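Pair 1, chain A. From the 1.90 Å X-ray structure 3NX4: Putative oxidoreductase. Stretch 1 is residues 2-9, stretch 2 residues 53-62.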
# COMPACT_ATOMS: atom_id res chain seq x y z
N GLN A 2 -7.96 -43.10 -3.57
CA GLN A 2 -8.52 -42.45 -2.39
C GLN A 2 -8.52 -40.99 -2.36
O GLN A 2 -7.44 -40.48 -2.66
CB GLN A 2 -7.74 -42.99 -1.20
CG GLN A 2 -8.49 -42.96 0.11
CD GLN A 2 -7.64 -43.40 1.30
OE1 GLN A 2 -8.15 -43.61 2.40
NE2 GLN A 2 -6.34 -43.54 1.07
N ALA A 3 -9.56 -40.28 -1.98
CA ALA A 3 -9.50 -38.84 -1.85
C ALA A 3 -10.39 -38.31 -0.73
O ALA A 3 -11.38 -38.93 -0.38
CB ALA A 3 -9.87 -38.19 -3.16
N LEU A 4 -10.04 -37.14 -0.20
CA LEU A 4 -10.88 -36.51 0.80
C LEU A 4 -11.96 -35.78 0.03
O LEU A 4 -11.67 -34.99 -0.85
CB LEU A 4 -10.07 -35.54 1.66
CG LEU A 4 -10.81 -34.48 2.47
CD1 LEU A 4 -11.91 -35.07 3.30
CD2 LEU A 4 -9.85 -33.70 3.34
N ILE A 5 -13.21 -36.06 0.37
CA ILE A 5 -14.34 -35.50 -0.36
C ILE A 5 -15.23 -34.62 0.48
O ILE A 5 -15.57 -34.96 1.59
CB ILE A 5 -15.21 -36.61 -0.96
CG1 ILE A 5 -14.43 -37.37 -2.03
CG2 ILE A 5 -16.47 -36.03 -1.54
CD1 ILE A 5 -14.31 -36.64 -3.32
N LEU A 6 -15.60 -33.47 -0.08
CA LEU A 6 -16.48 -32.54 0.61
C LEU A 6 -17.84 -32.52 -0.05
O LEU A 6 -17.95 -32.33 -1.26
CB LEU A 6 -15.91 -31.12 0.58
CG LEU A 6 -14.53 -30.89 1.20
CD1 LEU A 6 -14.21 -29.42 1.19
CD2 LEU A 6 -14.47 -31.44 2.59
N GLU A 7 -18.88 -32.69 0.76
CA GLU A 7 -20.27 -32.65 0.33
C GLU A 7 -21.04 -31.88 1.40
O GLU A 7 -20.72 -31.98 2.58
CB GLU A 7 -20.82 -34.06 0.22
CG GLU A 7 -20.05 -34.97 -0.72
CD GLU A 7 -20.01 -36.40 -0.24
OE1 GLU A 7 -19.68 -36.62 0.94
OE2 GLU A 7 -20.28 -37.31 -1.05
N GLN A 8 -22.06 -31.12 1.00
CA GLN A 8 -22.85 -30.40 2.00
C GLN A 8 -24.29 -30.89 2.01
O GLN A 8 -24.99 -30.76 1.01
CB GLN A 8 -22.82 -28.89 1.73
CG GLN A 8 -23.34 -28.50 0.37
CD GLN A 8 -23.52 -27.01 0.23
OE1 GLN A 8 -23.44 -26.27 1.20
NE2 GLN A 8 -23.77 -26.55 -0.99
N GLN A 9 -24.71 -31.47 3.13
CA GLN A 9 -26.07 -31.99 3.24
C GLN A 9 -27.16 -30.93 3.20
O GLN A 9 -28.13 -31.05 2.46
CB GLN A 9 -26.22 -32.75 4.55
CG GLN A 9 -26.41 -31.83 5.75
CD GLN A 9 -26.88 -32.55 6.99
OE1 GLN A 9 -27.59 -31.98 7.82
NE2 GLN A 9 -26.50 -33.82 7.12
N ILE A 53 -15.61 -20.60 0.91
CA ILE A 53 -14.51 -20.92 0.00
C ILE A 53 -14.97 -21.79 -1.16
O ILE A 53 -14.61 -21.56 -2.32
CB ILE A 53 -13.38 -21.65 0.74
CG1 ILE A 53 -12.84 -20.80 1.89
CG2 ILE A 53 -12.26 -22.01 -0.23
CD1 ILE A 53 -12.07 -19.58 1.44
N ILE A 54 -15.79 -22.79 -0.86
CA ILE A 54 -16.27 -23.70 -1.89
C ILE A 54 -17.71 -23.43 -2.28
O ILE A 54 -18.60 -23.49 -1.44
CB ILE A 54 -16.19 -25.15 -1.39
CG1 ILE A 54 -14.82 -25.44 -0.78
CG2 ILE A 54 -16.45 -26.10 -2.53
CD1 ILE A 54 -13.71 -25.42 -1.76
N ARG A 55 -17.93 -23.13 -3.55
CA ARG A 55 -19.29 -22.92 -4.06
C ARG A 55 -19.77 -24.08 -4.92
O ARG A 55 -20.93 -24.15 -5.29
CB ARG A 55 -19.39 -21.60 -4.82
CG ARG A 55 -19.58 -20.40 -3.92
CD ARG A 55 -19.66 -19.12 -4.72
NE ARG A 55 -20.71 -19.15 -5.74
CZ ARG A 55 -21.99 -18.90 -5.49
NH1 ARG A 55 -22.38 -18.60 -4.26
NH2 ARG A 55 -22.88 -18.95 -6.47
N HIS A 56 -18.87 -25.01 -5.22
CA HIS A 56 -19.20 -26.17 -6.03
C HIS A 56 -18.99 -27.46 -5.25
O HIS A 56 -17.94 -27.66 -4.66
CB HIS A 56 -18.32 -26.20 -7.28
CG HIS A 56 -18.72 -25.21 -8.33
ND1 HIS A 56 -19.92 -25.27 -8.99
CD2 HIS A 56 -18.06 -24.15 -8.85
CE1 HIS A 56 -20.00 -24.29 -9.86
NE2 HIS A 56 -18.88 -23.59 -9.80
N PHE A 57 -19.98 -28.34 -5.25
CA PHE A 57 -19.87 -29.63 -4.57
C PHE A 57 -20.39 -30.71 -5.49
O PHE A 57 -21.27 -30.45 -6.30
CB PHE A 57 -20.68 -29.62 -3.28
CG PHE A 57 -20.12 -28.74 -2.21
CD1 PHE A 57 -19.24 -29.25 -1.28
CD2 PHE A 57 -20.47 -27.41 -2.13
CE1 PHE A 57 -18.73 -28.45 -0.29
CE2 PHE A 57 -19.96 -26.62 -1.14
CZ PHE A 57 -19.08 -27.14 -0.22
N PRO A 58 -19.88 -31.92 -5.39
CA PRO A 58 -18.82 -32.30 -4.46
C PRO A 58 -17.45 -31.77 -4.87
O PRO A 58 -17.19 -31.55 -6.04
CB PRO A 58 -18.83 -33.82 -4.54
CG PRO A 58 -19.25 -34.09 -5.92
CD PRO A 58 -20.20 -33.01 -6.32
N MSE A 59 -16.59 -31.55 -3.89
CA MSE A 59 -15.27 -31.00 -4.14
C MSE A 59 -14.14 -31.74 -3.44
O MSE A 59 -14.26 -32.12 -2.29
CB MSE A 59 -15.25 -29.54 -3.70
CG MSE A 59 -13.88 -28.91 -3.65
SE MSE A 59 -13.21 -28.53 -5.41
CE MSE A 59 -14.65 -27.41 -5.99
N ILE A 60 -13.02 -31.91 -4.13
CA ILE A 60 -11.84 -32.46 -3.51
C ILE A 60 -11.03 -31.21 -3.17
O ILE A 60 -10.62 -30.48 -4.05
CB ILE A 60 -11.02 -33.30 -4.47
CG1 ILE A 60 -11.80 -34.55 -4.88
CG2 ILE A 60 -9.72 -33.71 -3.84
CD1 ILE A 60 -10.92 -35.61 -5.47
N PRO A 61 -10.81 -30.96 -1.88
CA PRO A 61 -10.11 -29.75 -1.47
C PRO A 61 -8.60 -29.95 -1.53
O PRO A 61 -8.13 -31.03 -1.91
CB PRO A 61 -10.57 -29.58 -0.02
CG PRO A 61 -10.72 -30.99 0.46
CD PRO A 61 -11.26 -31.77 -0.73
N GLY A 62 -7.86 -28.92 -1.15
CA GLY A 62 -6.41 -28.98 -1.14
C GLY A 62 -5.84 -28.09 -2.23
O GLY A 62 -5.85 -28.46 -3.41

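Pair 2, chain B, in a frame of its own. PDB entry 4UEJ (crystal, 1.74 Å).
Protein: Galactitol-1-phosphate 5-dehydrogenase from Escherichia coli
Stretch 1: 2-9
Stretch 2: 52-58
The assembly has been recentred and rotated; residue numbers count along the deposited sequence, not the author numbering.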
# COMPACT_ATOMS: atom_id res chain seq x y z
N LYS B 2 5.30 -43.08 -11.09
CA LYS B 2 4.03 -42.58 -10.56
C LYS B 2 4.02 -41.07 -10.48
O LYS B 2 5.07 -40.43 -10.37
CB LYS B 2 3.76 -43.15 -9.17
CG LYS B 2 3.31 -44.60 -9.16
CD LYS B 2 3.00 -45.06 -7.75
CE LYS B 2 2.59 -46.52 -7.74
NZ LYS B 2 3.52 -47.36 -8.55
N SER B 3 2.82 -40.50 -10.53
CA SER B 3 2.62 -39.09 -10.26
C SER B 3 1.18 -38.86 -9.83
O SER B 3 0.32 -39.72 -10.04
CB SER B 3 2.95 -38.24 -11.49
OG SER B 3 2.12 -38.59 -12.58
N VAL B 4 0.92 -37.72 -9.21
CA VAL B 4 -0.45 -37.34 -8.90
C VAL B 4 -0.96 -36.38 -9.96
O VAL B 4 -0.34 -35.36 -10.24
CB VAL B 4 -0.57 -36.70 -7.51
CG1 VAL B 4 -2.03 -36.47 -7.17
CG2 VAL B 4 0.08 -37.59 -6.47
N VAL B 5 -2.09 -36.72 -10.56
CA VAL B 5 -2.66 -35.90 -11.61
C VAL B 5 -4.05 -35.41 -11.21
O VAL B 5 -4.92 -36.21 -10.86
CB VAL B 5 -2.74 -36.67 -12.94
CG1 VAL B 5 -3.30 -35.78 -14.03
CG2 VAL B 5 -1.37 -37.19 -13.34
N ASN B 6 -4.25 -34.10 -11.26
CA ASN B 6 -5.54 -33.50 -10.97
C ASN B 6 -6.29 -33.18 -12.25
O ASN B 6 -5.71 -32.63 -13.19
CB ASN B 6 -5.38 -32.24 -10.14
CG ASN B 6 -4.56 -32.47 -8.91
OD1 ASN B 6 -5.06 -32.95 -7.89
ND2 ASN B 6 -3.28 -32.15 -8.99
N ASP B 7 -7.57 -33.52 -12.29
CA ASP B 7 -8.39 -33.16 -13.43
C ASP B 7 -9.52 -32.23 -13.01
O ASP B 7 -9.71 -31.96 -11.83
CB ASP B 7 -8.96 -34.40 -14.12
CG ASP B 7 -9.02 -34.24 -15.62
OD1 ASP B 7 -9.80 -33.38 -16.10
OD2 ASP B 7 -8.28 -34.95 -16.33
N THR B 8 -10.26 -31.74 -14.01
CA THR B 8 -11.37 -30.82 -13.79
C THR B 8 -12.34 -31.34 -12.73
O THR B 8 -12.57 -32.55 -12.64
CB THR B 8 -12.14 -30.57 -15.11
OG1 THR B 8 -11.23 -30.07 -16.10
CG2 THR B 8 -13.26 -29.56 -14.91
N ASP B 9 -12.86 -30.43 -11.91
CA ASP B 9 -13.89 -30.72 -10.92
C ASP B 9 -13.41 -31.62 -9.78
O ASP B 9 -14.18 -32.42 -9.25
CB ASP B 9 -15.11 -31.34 -11.59
CG ASP B 9 -15.81 -30.38 -12.53
OD1 ASP B 9 -16.00 -29.21 -12.15
OD2 ASP B 9 -16.17 -30.80 -13.65
N TYR B 52 -4.50 -25.39 -16.63
CA TYR B 52 -4.91 -26.44 -17.55
C TYR B 52 -5.18 -27.75 -16.81
O TYR B 52 -4.70 -27.94 -15.68
CB TYR B 52 -3.85 -26.66 -18.64
CG TYR B 52 -2.49 -27.06 -18.10
CD1 TYR B 52 -1.55 -26.10 -17.74
CD2 TYR B 52 -2.15 -28.40 -17.94
CE1 TYR B 52 -0.31 -26.47 -17.23
CE2 TYR B 52 -0.92 -28.78 -17.43
CZ TYR B 52 -0.00 -27.81 -17.08
OH TYR B 52 1.23 -28.20 -16.58
N TYR B 53 -5.94 -28.63 -17.44
CA TYR B 53 -6.18 -29.98 -16.95
C TYR B 53 -6.04 -30.96 -18.11
O TYR B 53 -6.39 -30.63 -19.24
CB TYR B 53 -7.56 -30.10 -16.30
CG TYR B 53 -7.74 -29.21 -15.10
CD1 TYR B 53 -7.27 -29.59 -13.85
CD2 TYR B 53 -8.36 -27.97 -15.22
CE1 TYR B 53 -7.43 -28.77 -12.75
CE2 TYR B 53 -8.52 -27.14 -14.13
CZ TYR B 53 -8.06 -27.55 -12.89
OH TYR B 53 -8.21 -26.73 -11.80
N PRO B 54 -5.51 -32.16 -17.84
CA PRO B 54 -4.99 -32.60 -16.54
C PRO B 54 -3.67 -31.93 -16.19
O PRO B 54 -2.97 -31.46 -17.09
CB PRO B 54 -4.80 -34.10 -16.73
CG PRO B 54 -4.57 -34.26 -18.20
CD PRO B 54 -5.44 -33.23 -18.85
N ILE B 55 -3.33 -31.87 -14.91
CA ILE B 55 -2.12 -31.18 -14.49
C ILE B 55 -1.49 -31.93 -13.33
O ILE B 55 -2.18 -32.56 -12.54
CB ILE B 55 -2.41 -29.72 -14.09
CG1 ILE B 55 -1.12 -28.92 -13.89
CG2 ILE B 55 -3.29 -29.65 -12.84
CD1 ILE B 55 -1.36 -27.42 -13.69
N THR B 56 -0.16 -31.90 -13.26
CA THR B 56 0.52 -32.41 -12.08
C THR B 56 1.10 -31.23 -11.33
O THR B 56 1.91 -30.47 -11.86
CB THR B 56 1.63 -33.42 -12.46
OG1 THR B 56 1.03 -34.59 -13.03
CG2 THR B 56 2.42 -33.83 -11.22
N LEU B 57 0.65 -31.05 -10.09
CA LEU B 57 1.07 -29.90 -9.30
C LEU B 57 2.34 -30.20 -8.50
O LEU B 57 2.95 -31.26 -8.64
CB LEU B 57 -0.07 -29.47 -8.36
CG LEU B 57 -1.39 -29.09 -9.04
CD1 LEU B 57 -2.49 -28.83 -8.00
CD2 LEU B 57 -1.21 -27.89 -9.94
N GLY B 58 2.72 -29.25 -7.65
CA GLY B 58 3.86 -29.44 -6.76
C GLY B 58 5.02 -28.49 -7.02
O GLY B 58 5.81 -28.71 -7.95

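The sharpest difference lies where A:Ile60 of pair 1 matches B:Thr56 of pair 2. In pair 1 this side chain is apolar and packs against two neighbours. A:Ile60 CD1 is 3.6 Å from A:Ala3 CB, and A:Ile60 CG1 is 3.6 Å from A:Ile5 CD1. In pair 2 the side chain is short and polar. B:Thr56 OG1 lies 3.2 Å from B:Val4 O, within hydrogen-bonding distance, although its proton has another acceptor within reach. The matching carbonyl of pair 1, A:Leu4 O, is buried by the contact and has no polar partner in the model. A:Pro61 CD sits 3.2 Å from A:Leu4 O instead.

The backbones superpose with an RMSD of 0.4 Å. In each pair a strand meets a stretch without regular structure through a single antiparallel bridge. A:Leu6 pairs with A:Met59, and B:Asn6 with B:Ile55. Two hydrogen bonds close each bridge. In pair 1, A:Leu6 N to A:Met59 O is 2.9 Å and A:Met59 N to A:Leu6 O is 3.1 Å. In pair 2, B:Asn6 N to B:Ile55 O is 2.9 Å and B:Ile55 N to B:Asn6 O is 3.0 Å.

The aromatic and proline positions also match. A:Phe57 and B:Tyr53 each precede a cis peptide bond, leading to A:Pro58 and B:Pro54. Both rings have chi1 in the m well, and a strand carbonyl lies at the edge of each. A:Leu6 O is 3.3 Å from A:Phe57 CD1; B:Asn6 O is 3.5 Å from B:Tyr53 CD1. The ring face is covered differently. In pair 1 the side chain of A:Gln8 supplies the cover, with CG 4.1 Å from the centroid of the A:Phe57 ring. In pair 2 the backbone carbon B:Thr8 CA does so, 4.2 Å from the centroid of the B:Tyr53 ring.

At the bridge, A:Leu6 matches B:Asn6, and A:Pro61 matches B:Leu57. A:Leu6 CD1 packs 3.8 Å from A:Pro61 CB. In pair 2 the longer apolar side chain is on the other stretch: B:Leu57 CD1 reaches to 3.6 Å from B:Asn6 ND2.

A:Ile5 and B:Val5 meet the matched prolines at different distances. A:Ile5 CG2 is 4.4 Å from A:Pro58 CB, whereas B:Val5 CG1 is 3.5 Å from B:Pro54 CB. Both second stretches end in a matched glycine, A:Gly62 and B:Gly58. Their backbone angles would jam a CB against the preceding carbonyl O.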